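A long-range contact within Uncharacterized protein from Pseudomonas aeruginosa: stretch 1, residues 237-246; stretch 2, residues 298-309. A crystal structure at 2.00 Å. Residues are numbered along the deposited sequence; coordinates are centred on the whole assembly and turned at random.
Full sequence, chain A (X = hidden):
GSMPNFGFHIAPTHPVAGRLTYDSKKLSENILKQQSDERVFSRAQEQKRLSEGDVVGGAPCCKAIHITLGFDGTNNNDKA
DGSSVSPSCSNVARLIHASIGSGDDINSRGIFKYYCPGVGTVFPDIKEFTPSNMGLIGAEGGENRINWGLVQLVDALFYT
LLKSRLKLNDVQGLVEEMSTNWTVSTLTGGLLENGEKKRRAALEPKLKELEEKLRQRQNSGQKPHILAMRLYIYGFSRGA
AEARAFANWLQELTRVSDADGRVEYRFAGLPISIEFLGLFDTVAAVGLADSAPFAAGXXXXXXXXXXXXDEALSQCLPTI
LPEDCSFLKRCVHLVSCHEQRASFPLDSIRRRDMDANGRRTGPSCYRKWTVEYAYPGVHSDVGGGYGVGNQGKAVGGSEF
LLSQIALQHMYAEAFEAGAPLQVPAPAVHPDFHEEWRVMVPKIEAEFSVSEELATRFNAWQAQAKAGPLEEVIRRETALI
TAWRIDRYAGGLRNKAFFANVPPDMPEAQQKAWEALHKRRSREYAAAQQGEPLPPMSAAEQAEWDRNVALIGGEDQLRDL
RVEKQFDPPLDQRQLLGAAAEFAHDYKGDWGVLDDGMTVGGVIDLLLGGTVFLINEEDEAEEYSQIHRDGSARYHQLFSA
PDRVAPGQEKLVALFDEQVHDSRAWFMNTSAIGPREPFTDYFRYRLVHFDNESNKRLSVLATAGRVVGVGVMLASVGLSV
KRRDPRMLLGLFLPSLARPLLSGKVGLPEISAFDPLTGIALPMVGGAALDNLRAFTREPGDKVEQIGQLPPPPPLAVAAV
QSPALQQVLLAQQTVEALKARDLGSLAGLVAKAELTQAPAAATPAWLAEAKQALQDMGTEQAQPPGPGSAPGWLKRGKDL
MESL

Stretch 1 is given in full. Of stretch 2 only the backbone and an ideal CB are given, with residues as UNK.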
ATOM      1  N   SER A 237       1.155   0.845  -2.873  1.00 13.36           N
ATOM      2  CA  SER A 237       0.921  -0.042  -1.712  1.00 13.67           C
ATOM      3  C   SER A 237      -0.154   0.539  -0.805  1.00 11.37           C
ATOM      4  O   SER A 237      -1.225   0.892  -1.265  1.00 12.89           O
ATOM      5  CB  SER A 237       2.215  -0.273  -0.928  1.00 12.65           C
ATOM      6  OG  SER A 237       2.078  -1.350   0.014  1.00 14.86           O
ATOM      7  N   ARG A 238       0.128   0.666   0.486  1.00 12.42           N
ATOM      8  CA  ARG A 238      -0.838   1.309   1.349  1.00 13.99           C
ATOM      9  C   ARG A 238      -0.990   2.775   0.983  1.00 13.68           C
ATOM     10  O   ARG A 238      -1.991   3.405   1.319  1.00 14.25           O
ATOM     11  CB  ARG A 238      -0.492   1.099   2.828  1.00 16.25           C
ATOM     12  CG  ARG A 238      -0.811  -0.321   3.230  1.00 18.55           C
ATOM     13  CD  ARG A 238      -0.195  -0.742   4.525  1.00 21.67           C
ATOM     14  NE  ARG A 238      -0.677  -2.066   4.887  1.00 19.84           N
ATOM     15  CZ  ARG A 238      -0.011  -3.197   4.665  1.00 23.33           C
ATOM     16  NH1 ARG A 238       1.180  -3.179   4.067  1.00 19.14           N
ATOM     17  NH2 ARG A 238      -0.540  -4.348   5.043  1.00 19.62           N
ATOM     18  N   GLY A 239      -0.027   3.307   0.243  1.00 13.36           N
ATOM     19  CA  GLY A 239      -0.101   4.704  -0.157  1.00 13.60           C
ATOM     20  C   GLY A 239      -1.035   4.819  -1.359  1.00 15.25           C
ATOM     21  O   GLY A 239      -1.649   5.853  -1.586  1.00 15.14           O
ATOM     22  N   ALA A 240      -1.154   3.735  -2.121  1.00 12.65           N
ATOM     23  CA  ALA A 240      -2.159   3.665  -3.180  1.00 13.60           C
ATOM     24  C   ALA A 240      -3.552   3.531  -2.561  1.00 12.79           C
ATOM     25  O   ALA A 240      -4.517   4.157  -3.018  1.00 13.47           O
ATOM     26  CB  ALA A 240      -1.865   2.496  -4.127  1.00 11.06           C
ATOM     27  N   ALA A 241      -3.658   2.717  -1.514  1.00 14.41           N
ATOM     28  CA  ALA A 241      -4.906   2.655  -0.747  1.00 13.41           C
ATOM     29  C   ALA A 241      -5.291   4.039  -0.228  1.00 16.04           C
ATOM     30  O   ALA A 241      -6.464   4.452  -0.321  1.00 16.36           O
ATOM     31  CB  ALA A 241      -4.784   1.670   0.407  1.00 15.38           C
ATOM     32  N   GLU A 242      -4.301   4.744   0.332  1.00 14.68           N
ATOM     33  CA  GLU A 242      -4.505   6.090   0.836  1.00 16.75           C
ATOM     34  C   GLU A 242      -4.936   7.032  -0.272  1.00 14.62           C
ATOM     35  O   GLU A 242      -5.784   7.877  -0.054  1.00 14.75           O
ATOM     36  CB  GLU A 242      -3.241   6.631   1.490  1.00 16.48           C
ATOM     37  CG  GLU A 242      -2.907   6.023   2.859  1.00 15.42           C
ATOM     38  CD  GLU A 242      -1.424   6.058   3.099  1.00 15.46           C
ATOM     39  OE1 GLU A 242      -0.791   7.029   2.635  1.00 18.44           O
ATOM     40  OE2 GLU A 242      -0.879   5.120   3.718  1.00 16.80           O
ATOM     41  N   ALA A 243      -4.347   6.904  -1.454  1.00 16.50           N
ATOM     42  CA  ALA A 243      -4.739   7.775  -2.574  1.00 16.61           C
ATOM     43  C   ALA A 243      -6.192   7.551  -2.953  1.00 15.00           C
ATOM     44  O   ALA A 243      -6.927   8.500  -3.261  1.00 17.13           O
ATOM     45  CB  ALA A 243      -3.855   7.556  -3.759  1.00 12.28           C
ATOM     46  N   ARG A 244      -6.609   6.300  -2.945  1.00 15.41           N
ATOM     47  CA  ARG A 244      -7.982   5.980  -3.331  1.00 16.70           C
ATOM     48  C   ARG A 244      -8.994   6.493  -2.313  1.00 14.66           C
ATOM     49  O   ARG A 244     -10.016   7.107  -2.675  1.00 16.80           O
ATOM     50  CB  ARG A 244      -8.099   4.471  -3.582  1.00 17.57           C
ATOM     51  CG  ARG A 244      -7.240   4.071  -4.785  1.00 12.21           C
ATOM     52  CD  ARG A 244      -7.007   2.560  -4.918  1.00 12.96           C
ATOM     53  NE  ARG A 244      -8.204   1.805  -5.288  1.00 14.25           N
ATOM     54  CZ  ARG A 244      -8.164   0.565  -5.758  1.00 14.18           C
ATOM     55  NH1 ARG A 244      -6.989  -0.018  -5.942  1.00 12.20           N
ATOM     56  NH2 ARG A 244      -9.283  -0.091  -6.055  1.00 15.45           N
ATOM     57  N   ALA A 245      -8.693   6.277  -1.034  1.00 14.41           N
ATOM     58  CA  ALA A 245      -9.535   6.849   0.012  1.00 12.51           C
ATOM     59  C   ALA A 245      -9.535   8.379  -0.072  1.00 14.15           C
ATOM     60  O   ALA A 245     -10.581   9.005   0.036  1.00 15.80           O
ATOM     61  CB  ALA A 245      -9.079   6.366   1.393  1.00 13.58           C
ATOM     62  N   PHE A 246      -8.363   8.975  -0.284  1.00 15.25           N
ATOM     63  CA  PHE A 246      -8.226  10.419  -0.500  1.00 14.13           C
ATOM     64  C   PHE A 246      -9.165  10.915  -1.605  1.00 17.18           C
ATOM     65  O   PHE A 246      -9.922  11.865  -1.413  1.00 15.75           O
ATOM     66  CB  PHE A 246      -6.764  10.738  -0.838  1.00 15.78           C
ATOM     67  CG  PHE A 246      -6.522  12.138  -1.351  1.00 19.27           C
ATOM     68  CD1 PHE A 246      -6.590  12.418  -2.721  1.00 17.90           C
ATOM     69  CD2 PHE A 246      -6.176  13.156  -0.478  1.00 15.36           C
ATOM     70  CE1 PHE A 246      -6.351  13.692  -3.192  1.00 19.38           C
ATOM     71  CE2 PHE A 246      -5.929  14.441  -0.943  1.00 20.74           C
ATOM     72  CZ  PHE A 246      -6.019  14.714  -2.307  1.00 20.54           C
ATOM     73  N   UNK A 298      -9.064  -5.332   5.123  1.00 18.03           N
ATOM     74  CA  UNK A 298      -8.904  -3.872   5.074  1.00 16.73           C
ATOM     75  C   UNK A 298      -8.701  -3.162   6.407  1.00 18.20           C
ATOM     76  O   UNK A 298      -9.342  -3.494   7.412  1.00 15.42           O
ATOM     77  CB  UNK A 298     -10.137  -3.267   4.399  1.00 16.73           C
ATOM     78  N   UNK A 299      -7.843  -2.144   6.388  1.00 16.61           N
ATOM     79  CA  UNK A 299      -7.874  -1.097   7.409  1.00 18.82           C
ATOM     80  C   UNK A 299      -9.272  -0.468   7.387  1.00 16.73           C
ATOM     81  O   UNK A 299      -9.921  -0.403   6.325  1.00 17.76           O
ATOM     82  CB  UNK A 299      -6.787  -0.048   7.168  1.00 18.82           C
ATOM     83  N   UNK A 300      -9.732  -0.003   8.545  1.00 17.28           N
ATOM     84  CA  UNK A 300     -11.112   0.471   8.661  1.00 16.09           C
ATOM     85  C   UNK A 300     -11.462   1.586   7.657  1.00 19.53           C
ATOM     86  O   UNK A 300     -12.557   1.582   7.071  1.00 17.04           O
ATOM     87  CB  UNK A 300     -11.357   0.974  10.085  1.00 16.09           C
ATOM     88  N   UNK A 301     -10.530   2.507   7.415  1.00 14.23           N
ATOM     89  CA  UNK A 301     -10.850   3.632   6.529  1.00 18.15           C
ATOM     90  C   UNK A 301     -10.996   3.205   5.070  1.00 20.34           C
ATOM     91  O   UNK A 301     -11.578   3.935   4.249  1.00 17.17           O
ATOM     92  CB  UNK A 301      -9.767   4.707   6.640  1.00 18.15           C
ATOM     93  N   UNK A 302     -10.466   2.018   4.765  1.00 14.86           N
ATOM     94  CA  UNK A 302     -10.403   1.495   3.403  1.00 17.93           C
ATOM     95  C   UNK A 302     -11.672   0.772   2.965  1.00 21.02           C
ATOM     96  O   UNK A 302     -11.901   0.609   1.756  1.00 21.04           O
ATOM     97  CB  UNK A 302      -9.212   0.543   3.276  1.00 17.93           C
ATOM     98  N   UNK A 303     -12.471   0.319   3.936  1.00 19.23           N
ATOM     99  CA  UNK A 303     -13.755  -0.325   3.644  1.00 19.60           C
ATOM    100  C   UNK A 303     -14.611   0.612   2.816  1.00 22.60           C
ATOM    101  O   UNK A 303     -14.783   1.783   3.180  1.00 23.13           O
ATOM    102  CB  UNK A 303     -14.482  -0.718   4.931  1.00 19.60           C
ATOM    103  N   UNK A 304     -15.114   0.106   1.695  1.00 20.99           N
ATOM    104  CA  UNK A 304     -15.960   0.883   0.778  1.00 24.28           C
ATOM    105  C   UNK A 304     -15.338   2.175   0.241  1.00 20.36           C
ATOM    106  O   UNK A 304     -16.032   3.008  -0.336  1.00 21.94           O
ATOM    107  CB  UNK A 304     -17.268   1.235   1.490  1.00 24.28           C
ATOM    108  N   UNK A 305     -14.029   2.327   0.398  1.00 18.90           N
ATOM    109  CA  UNK A 305     -13.335   3.500  -0.137  1.00 19.89           C
ATOM    110  C   UNK A 305     -12.246   3.147  -1.168  1.00 17.40           C
ATOM    111  O   UNK A 305     -11.537   4.017  -1.668  1.00 17.42           O
ATOM    112  CB  UNK A 305     -12.708   4.288   1.015  1.00 19.89           C
ATOM    113  N   UNK A 306     -12.116   1.873  -1.504  1.00 18.74           N
ATOM    114  CA  UNK A 306     -11.160   1.495  -2.533  1.00 15.68           C
ATOM    115  C   UNK A 306     -11.768   1.668  -3.914  1.00 15.61           C
ATOM    116  O   UNK A 306     -11.061   1.882  -4.905  1.00 14.29           O
ATOM    117  CB  UNK A 306     -10.696   0.051  -2.333  1.00 15.68           C
ATOM    118  N   UNK A 307     -13.085   1.524  -3.973  1.00 17.80           N
ATOM    119  CA  UNK A 307     -13.839   1.698  -5.207  1.00 18.51           C
ATOM    120  C   UNK A 307     -13.549   3.086  -5.772  1.00 19.92           C
ATOM    121  O   UNK A 307     -13.709   4.085  -5.062  1.00 19.99           O
ATOM    122  CB  UNK A 307     -15.338   1.507  -4.968  1.00 18.51           C
ATOM    123  N   UNK A 308     -13.108   3.166  -7.026  1.00 18.25           N
ATOM    124  CA  UNK A 308     -12.749   4.473  -7.580  1.00 17.15           C
ATOM    125  C   UNK A 308     -14.002   5.370  -7.621  1.00 17.60           C
ATOM    126  O   UNK A 308     -15.125   4.856  -7.653  1.00 15.78           O
ATOM    127  CB  UNK A 308     -12.142   4.321  -8.976  1.00 17.15           C
ATOM    128  N   UNK A 309     -13.816   6.703  -7.563  1.00 16.59           N
ATOM    129  CA  UNK A 309     -14.987   7.600  -7.579  1.00 21.67           C
ATOM    130  C   UNK A 309     -15.868   7.395  -8.808  1.00 22.08           C
ATOM    131  O   UNK A 309     -15.351   7.274  -9.929  1.00 23.22           O
ATOM    132  CB  UNK A 309     -14.529   9.059  -7.524  1.00 21.67           C
TER

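Stretch 1 offers a helix whose contact side carries the methyls of Ala 241 and Ala 245, the long side chains of Arg 238 and Arg 244, and part of Glu 242. Stretch 2 comes in as strand, bends through residues with helical angles, and continues as loop.

Position 298 has strand angles and nothing of the helix near its ideal CB, so the contact sets little preference. It is His 298, out of reach.

Position 299 points its CA-to-CB bond toward the helix, but across a gap that a small side chain would leave empty. Ahead lies the Arg 238 guanidinium, so a long side chain, apolar or acidic, would suit. Selenomethionine, Met 299, with chi2 and chi3 both t, brings CE to 3.8 Å from Arg 238 NE, a van der Waals contact with a guanidinium whose hydrogen bonds are made elsewhere in the structure.

Position 300 has helical angles, out of reach of stretch 1, and could be almost anything; it is Asp 300.

Position 301 also points toward the helix, with no atom of stretch 1 within 5.5 Å of its ideal CB. The small methyls of Ala 241 and Ala 245 leave room for something broad: a large aromatic, or perhaps a long aliphatic chain. Trp 301 (chi1 p) fills it. Trp 301 CH2 lies 3.6 Å from Ala 241 CB and Trp 301 CE3 3.6 Å from Ala 245 CB, so one ring spans a full helical turn. Ala 241 O meets the ring edge, 3.5 Å from Trp 301 CZ3.

Position 302 points sideways, its ideal CB 5.4 Å from Ala 241 CB; a small residue is enough, and Ala 302 makes no contact with stretch 1. Positions 303 and 304 swing out of reach, and 304 has positive phi, which favours Gly, Asn or Asp. They are Asp 303 and Asp 304.

Position 305 returns, with its ideal CB 4.2 Å from Ala 245 CB. A compact side chain such as Ser, Thr, Val or Ala fits. Thr 305 takes chi1 p and gives its hydroxyl to its own turn: OG1 donates to Trp 301 O at a very short 2.5 Å.

At position 306 the visible backbone already does much of the work. Arg 244 NE and NH2 each donate to the carbonyl O of residue 306 at 2.9 Å, a forked grip near the guanidinium plane. CA-to-CB runs sideways, so a flexible apolar chain able to bend back toward Ala 241 would suit. Selenomethionine, Met 306, folds with chi1 and chi2 both m, placing SE 3.9 Å from Ala 241 CB.

Position 307 points away, leaving the choice open; it is Arg 307. Position 308 points sideways with nothing of stretch 1 within 5.5 Å of its ideal CB, so some length is needed to reach the Arg 244 side chain; several apolar ones would do. Leu 308 brings CD2 within 4.2 Å of Arg 244 NE. Position 309, with phi near -57°, accepts proline, and Pro 309 makes no close contact.

Stretch 2, residues 298-309: HMDWADDTMRLP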
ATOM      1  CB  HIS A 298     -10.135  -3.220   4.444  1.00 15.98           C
ATOM      2  CG  HIS A 298     -10.381  -3.594   3.020  1.00 16.91           C
ATOM      3  ND1 HIS A 298      -9.424  -4.172   2.212  1.00 19.60           N
ATOM      4  CD2 HIS A 298     -11.495  -3.481   2.260  1.00 17.51           C
ATOM      5  CE1 HIS A 298      -9.940  -4.402   1.019  1.00 15.65           C
ATOM      6  NE2 HIS A 298     -11.193  -3.986   1.019  1.00 16.02           N
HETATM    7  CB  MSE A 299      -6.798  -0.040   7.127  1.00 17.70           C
HETATM    8  CG  MSE A 299      -5.398  -0.518   7.463  1.00 20.45           C
HETATM    9 SE   MSE A 299      -3.971   0.639   6.761  1.00 27.05          SE
HETATM   10  CE  MSE A 299      -2.477  -0.217   7.663  1.00 26.30           C
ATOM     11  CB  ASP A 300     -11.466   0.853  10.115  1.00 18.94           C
ATOM     12  CG  ASP A 300     -10.498   1.858  10.728  1.00 18.02           C
ATOM     13  OD1 ASP A 300      -9.735   2.519   9.990  1.00 19.01           O
ATOM     14  OD2 ASP A 300     -10.504   2.002  11.971  1.00 25.04           O
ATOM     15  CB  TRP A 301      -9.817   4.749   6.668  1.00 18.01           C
ATOM     16  CG  TRP A 301      -8.399   4.300   6.542  1.00 16.20           C
ATOM     17  CD1 TRP A 301      -7.530   4.062   7.563  1.00 16.51           C
ATOM     18  CD2 TRP A 301      -7.680   4.036   5.332  1.00 15.66           C
ATOM     19  NE1 TRP A 301      -6.314   3.669   7.067  1.00 17.76           N
ATOM     20  CE2 TRP A 301      -6.378   3.653   5.695  1.00 16.09           C
ATOM     21  CE3 TRP A 301      -8.011   4.093   3.971  1.00 14.73           C
ATOM     22  CZ2 TRP A 301      -5.406   3.305   4.754  1.00 15.82           C
ATOM     23  CZ3 TRP A 301      -7.047   3.756   3.039  1.00 18.08           C
ATOM     24  CH2 TRP A 301      -5.757   3.372   3.433  1.00 11.72           C
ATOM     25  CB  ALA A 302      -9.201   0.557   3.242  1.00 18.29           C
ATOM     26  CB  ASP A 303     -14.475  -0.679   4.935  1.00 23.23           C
ATOM     27  CG  ASP A 303     -13.773  -1.765   5.705  1.00 19.22           C
ATOM     28  OD1 ASP A 303     -13.465  -2.813   5.105  1.00 22.19           O
ATOM     29  OD2 ASP A 303     -13.516  -1.576   6.907  1.00 17.63           O
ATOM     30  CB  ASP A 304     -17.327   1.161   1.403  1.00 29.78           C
ATOM     31  CG  ASP A 304     -18.081  -0.115   1.739  1.00 34.08           C
ATOM     32  OD1 ASP A 304     -17.690  -1.202   1.245  1.00 34.86           O
ATOM     33  OD2 ASP A 304     -19.074  -0.030   2.494  1.00 38.21           O
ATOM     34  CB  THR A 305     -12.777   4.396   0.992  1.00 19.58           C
ATOM     35  OG1 THR A 305     -11.910   3.632   1.834  1.00 19.57           O
ATOM     36  CG2 THR A 305     -13.926   4.955   1.842  1.00 25.18           C
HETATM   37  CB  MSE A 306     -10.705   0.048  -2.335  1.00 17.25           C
HETATM   38  CG  MSE A 306      -9.888  -0.159  -1.050  1.00 14.57           C
HETATM   39 SE   MSE A 306      -8.295   0.970  -1.091  1.00 24.67          SE
HETATM   40  CE  MSE A 306      -8.957   2.411   0.032  1.00 12.06           C
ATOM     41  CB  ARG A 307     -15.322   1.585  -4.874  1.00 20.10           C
ATOM     42  CG  ARG A 307     -16.224   1.488  -6.059  1.00 20.63           C
ATOM     43  CD  ARG A 307     -17.677   1.777  -5.649  1.00 24.42           C
ATOM     44  NE  ARG A 307     -18.454   2.021  -6.852  1.00 23.02           N
ATOM     45  CZ  ARG A 307     -18.989   1.056  -7.590  1.00 23.04           C
ATOM     46  NH1 ARG A 307     -18.858  -0.220  -7.214  1.00 22.13           N
ATOM     47  NH2 ARG A 307     -19.661   1.365  -8.692  1.00 19.82           N
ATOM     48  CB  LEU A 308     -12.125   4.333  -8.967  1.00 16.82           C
ATOM     49  CG  LEU A 308     -10.761   3.664  -9.189  1.00 16.49           C
ATOM     50  CD1 LEU A 308     -10.428   3.727 -10.662  1.00 12.19           C
ATOM     51  CD2 LEU A 308      -9.630   4.307  -8.412  1.00 12.29           C
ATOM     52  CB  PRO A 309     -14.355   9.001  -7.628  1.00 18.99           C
ATOM     53  CG  PRO A 309     -13.074   8.854  -6.891  1.00 19.53           C
ATOM     54  CD  PRO A 309     -12.572   7.438  -7.260  1.00 17.16           C
TER
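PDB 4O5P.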